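Local coordinates for F1 capsule-anchoring protein (Yersinia pestis, PDB 2XET) that is the Caf1A usher, here its C-terminal domain, and probably assembles and secretes F1 capsular antigen fibres across the outer membrane, at residues 43-48 against 65-70. Residues are numbered along the deposited sequence; the frame is centred on the assembly and turned at random.
With SO4 (sulfate ion), chain D.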
ATOM      1  N   THR A  43       5.948  -3.190   7.379  1.00  6.83           N
ATOM      2  CA  THR A  43       6.975  -2.849   8.343  1.00  7.28           C
ATOM      3  C   THR A  43       8.312  -2.648   7.606  1.00  7.08           C
ATOM      4  O   THR A  43       8.456  -3.032   6.430  1.00  6.69           O
ATOM      5  CB  THR A  43       7.155  -3.985   9.408  1.00  7.31           C
ATOM      6  OG1 THR A  43       7.865  -5.080   8.803  1.00  9.47           O
ATOM      7  CG2 THR A  43       5.801  -4.478   9.951  1.00  8.20           C
ATOM      8  N   GLY A  44       9.266  -2.016   8.301  1.00  8.22           N
ATOM      9  CA  GLY A  44      10.628  -1.816   7.786  1.00  9.75           C
ATOM     10  C   GLY A  44      10.700  -0.776   6.692  1.00 11.09           C
ATOM     11  O   GLY A  44      11.600  -0.818   5.850  1.00 11.75           O
ATOM     12  N   LEU A  45       9.757   0.165   6.708  1.00 10.81           N
ATOM     13  CA  LEU A  45       9.656   1.168   5.653  1.00 10.96           C
ATOM     14  C   LEU A  45      10.437   2.430   5.987  1.00 10.97           C
ATOM     15  O   LEU A  45      10.492   2.831   7.150  1.00 11.90           O
ATOM     16  CB  LEU A  45       8.191   1.558   5.441  1.00 11.63           C
ATOM     17  CG  LEU A  45       7.244   0.489   4.887  1.00 10.82           C
ATOM     18  CD1 LEU A  45       5.841   1.068   4.749  1.00 12.78           C
ATOM     19  CD2 LEU A  45       7.735  -0.006   3.548  1.00 12.75           C
ATOM     20  N   PRO A  46      11.007   3.082   4.957  1.00 10.84           N
ATOM     21  CA  PRO A  46      11.625   4.395   5.112  1.00 11.00           C
ATOM     22  C   PRO A  46      10.550   5.480   5.212  1.00 11.33           C
ATOM     23  O   PRO A  46       9.358   5.182   5.098  1.00 10.77           O
ATOM     24  CB  PRO A  46      12.419   4.545   3.815  1.00 10.82           C
ATOM     25  CG  PRO A  46      11.569   3.831   2.807  1.00 11.74           C
ATOM     26  CD  PRO A  46      11.069   2.622   3.557  1.00 10.56           C
ATOM     27  N   LYS A  47      10.963   6.727   5.418  1.00 11.95           N
ATOM     28  CA  LYS A  47       9.994   7.815   5.529  1.00 12.44           C
ATOM     29  C   LYS A  47       9.078   7.956   4.299  1.00 11.67           C
ATOM     30  O   LYS A  47       7.887   8.225   4.442  1.00 10.99           O
ATOM     31  CB  LYS A  47      10.688   9.152   5.835  1.00 13.01           C
ATOM     32  CG  LYS A  47       9.692  10.283   6.042  1.00 16.65           C
ATOM     33  CD  LYS A  47      10.339  11.564   6.537  1.00 19.97           C
ATOM     34  CE  LYS A  47       9.465  12.773   6.236  1.00 23.06           C
ATOM     35  NZ  LYS A  47       7.990  12.555   6.465  1.00 22.87           N
ATOM     36  N   LYS A  48       9.626   7.758   3.103  1.00 10.64           N
ATOM     37  CA  LYS A  48       8.861   7.915   1.872  1.00 10.87           C
ATOM     38  C   LYS A  48       9.068   6.706   0.978  1.00 10.38           C
ATOM     39  O   LYS A  48      10.215   6.360   0.651  1.00 10.31           O
ATOM     40  CB  LYS A  48       9.308   9.177   1.138  1.00 11.56           C
ATOM     41  CG  LYS A  48       8.997  10.448   1.912  1.00 13.51           C
ATOM     42  CD  LYS A  48       9.337  11.712   1.126  1.00 17.56           C
ATOM     43  CE  LYS A  48       8.472  12.885   1.608  1.00 21.81           C
ATOM     44  NZ  LYS A  48       8.373  12.936   3.108  1.00 23.99           N
ATOM     45  N   SER A  65       0.557   3.889  -5.321  1.00  7.48           N
ATOM     46  CA  SER A  65       0.379   4.775  -4.166  1.00  8.23           C
ATOM     47  C   SER A  65       1.721   5.282  -3.612  1.00  7.96           C
ATOM     48  O   SER A  65       2.716   4.558  -3.605  1.00  7.84           O
ATOM     49  CB  SER A  65      -0.323   3.999  -3.023  1.00  8.34           C
ATOM     50  OG  SER A  65      -1.671   3.696  -3.332  1.00 12.39           O
ATOM     51  N   ASN A  66       1.735   6.522  -3.114  1.00  8.34           N
ATOM     52  CA  ASN A  66       2.855   6.979  -2.275  1.00  9.56           C
ATOM     53  C   ASN A  66       2.551   6.721  -0.797  1.00  9.76           C
ATOM     54  O   ASN A  66       1.396   6.832  -0.355  1.00  9.99           O
ATOM     55  CB  ASN A  66       3.133   8.472  -2.483  1.00 11.14           C
ATOM     56  CG  ASN A  66       3.550   8.799  -3.915  1.00 13.28           C
ATOM     57  OD1 ASN A  66       4.291   8.043  -4.555  1.00 17.12           O
ATOM     58  ND2 ASN A  66       3.068   9.931  -4.425  1.00 18.99           N
ATOM     59  N   VAL A  67       3.575   6.343  -0.046  1.00  8.47           N
ATOM     60  CA  VAL A  67       3.426   6.053   1.389  1.00  8.86           C
ATOM     61  C   VAL A  67       4.395   6.963   2.157  1.00  8.19           C
ATOM     62  O   VAL A  67       5.609   6.741   2.147  1.00  8.31           O
ATOM     63  CB  VAL A  67       3.695   4.552   1.718  1.00  9.11           C
ATOM     64  CG1 VAL A  67       3.371   4.248   3.187  1.00  9.79           C
ATOM     65  CG2 VAL A  67       2.843   3.626   0.822  1.00 10.52           C
ATOM     66  N   VAL A  68       3.836   7.987   2.807  1.00  8.23           N
ATOM     67  CA  VAL A  68       4.623   9.007   3.517  1.00  8.14           C
ATOM     68  C   VAL A  68       4.315   8.902   5.009  1.00  7.88           C
ATOM     69  O   VAL A  68       3.170   9.065   5.413  1.00  8.82           O
ATOM     70  CB  VAL A  68       4.307  10.436   2.997  1.00  8.44           C
ATOM     71  CG1 VAL A  68       5.116  11.502   3.766  1.00  9.75           C
ATOM     72  CG2 VAL A  68       4.590  10.528   1.487  1.00  7.54           C
ATOM     73  N   LEU A  69       5.333   8.570   5.798  1.00  8.58           N
ATOM     74  CA  LEU A  69       5.197   8.414   7.239  1.00  8.97           C
ATOM     75  C   LEU A  69       5.535   9.721   7.919  1.00  8.85           C
ATOM     76  O   LEU A  69       6.389  10.475   7.423  1.00  8.35           O
ATOM     77  CB  LEU A  69       6.175   7.356   7.762  1.00 10.25           C
ATOM     78  CG  LEU A  69       5.999   5.932   7.222  1.00 13.18           C
ATOM     79  CD1 LEU A  69       7.075   5.042   7.822  1.00 15.67           C
ATOM     80  CD2 LEU A  69       4.617   5.398   7.526  1.00 16.59           C
ATOM     81  N   PRO A  70       4.887   9.994   9.068  1.00  9.74           N
ATOM     82  CA  PRO A  70       5.321  11.108   9.907  1.00 10.61           C
ATOM     83  C   PRO A  70       6.804  10.981  10.309  1.00 11.76           C
ATOM     84  O   PRO A  70       7.358   9.900  10.247  1.00 11.95           O
ATOM     85  CB  PRO A  70       4.404  10.991  11.137  1.00 11.17           C
ATOM     86  CG  PRO A  70       3.146  10.333  10.599  1.00 10.26           C
ATOM     87  CD  PRO A  70       3.688   9.321   9.611  1.00  9.79           C
TER
HETATM   88  S   SO4 D1091      10.316  -2.289  11.973  0.60 13.39           S
HETATM   89  O1  SO4 D1091       9.242  -2.888  12.780  0.60 15.11           O
HETATM   90  O2  SO4 D1091       9.715  -1.481  10.931  0.60 13.54           O
HETATM   91  O3  SO4 D1091      11.135  -1.469  12.868  0.60 14.10           O
HETATM   92  O4  SO4 D1091      11.117  -3.378  11.400  0.60 14.76           O
HETATM   93  O   HOH W   1       7.198   4.799   3.510  1.00  9.61           O
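Where the chain of this beta-sandwich-like domain passes from strand 39-45 to strand 48-54, Lys47 and Lys48 meet the end of strand 62-68 and the residues that follow it. Lys48 and Val68 form an antiparallel, non-hydrogen-bonded pair, their CA atoms 4.7 Å apart. Beyond it, Leu69 N donates to Lys47 O over 2.9 Å. The same residues are joined a second time, in the reverse sense: Lys47 CG stands anti to its backbone N (chi1 -176°), the chain runs on past Leu69 O, and a bend at chi4 sets NZ 2.8 Å from that oxygen, nearly in line with the C=O bond. Lys48 and Val68 lie side by side and point the same way, Lys48 NZ ending 3.6 Å from Val68 CG1. Lys47 NZ comes within 4.1 Å of the same methyl and 3.4 Å of Lys48 NZ, a closeness that would tend to lower the charge on one amine. Toward the interior, Leu69 CD1 packs 3.6 Å from Pro46 O, while Leu45 CD1 meets Val67 CG1 at 4.3 Å. A water donates to both Pro46 O and Val67 O, bridging the backbones before Lys48 enters the sheet. Val67 and Leu69 are buried, on Leu6 and Leu81; Leu45, partly exposed, rests on Leu4. Farther back, Gly44 and Leu45 face Gly2 in a G1 beta bulge, and Gly44 N binds a sulfate, probably from the crystallisation liquor. Pairing of a strand's entry with the exit of its antiparallel neighbour, over a leucine- and valine-lined interior, fits the transthyretin-like fold of the PapC C-terminal domain family.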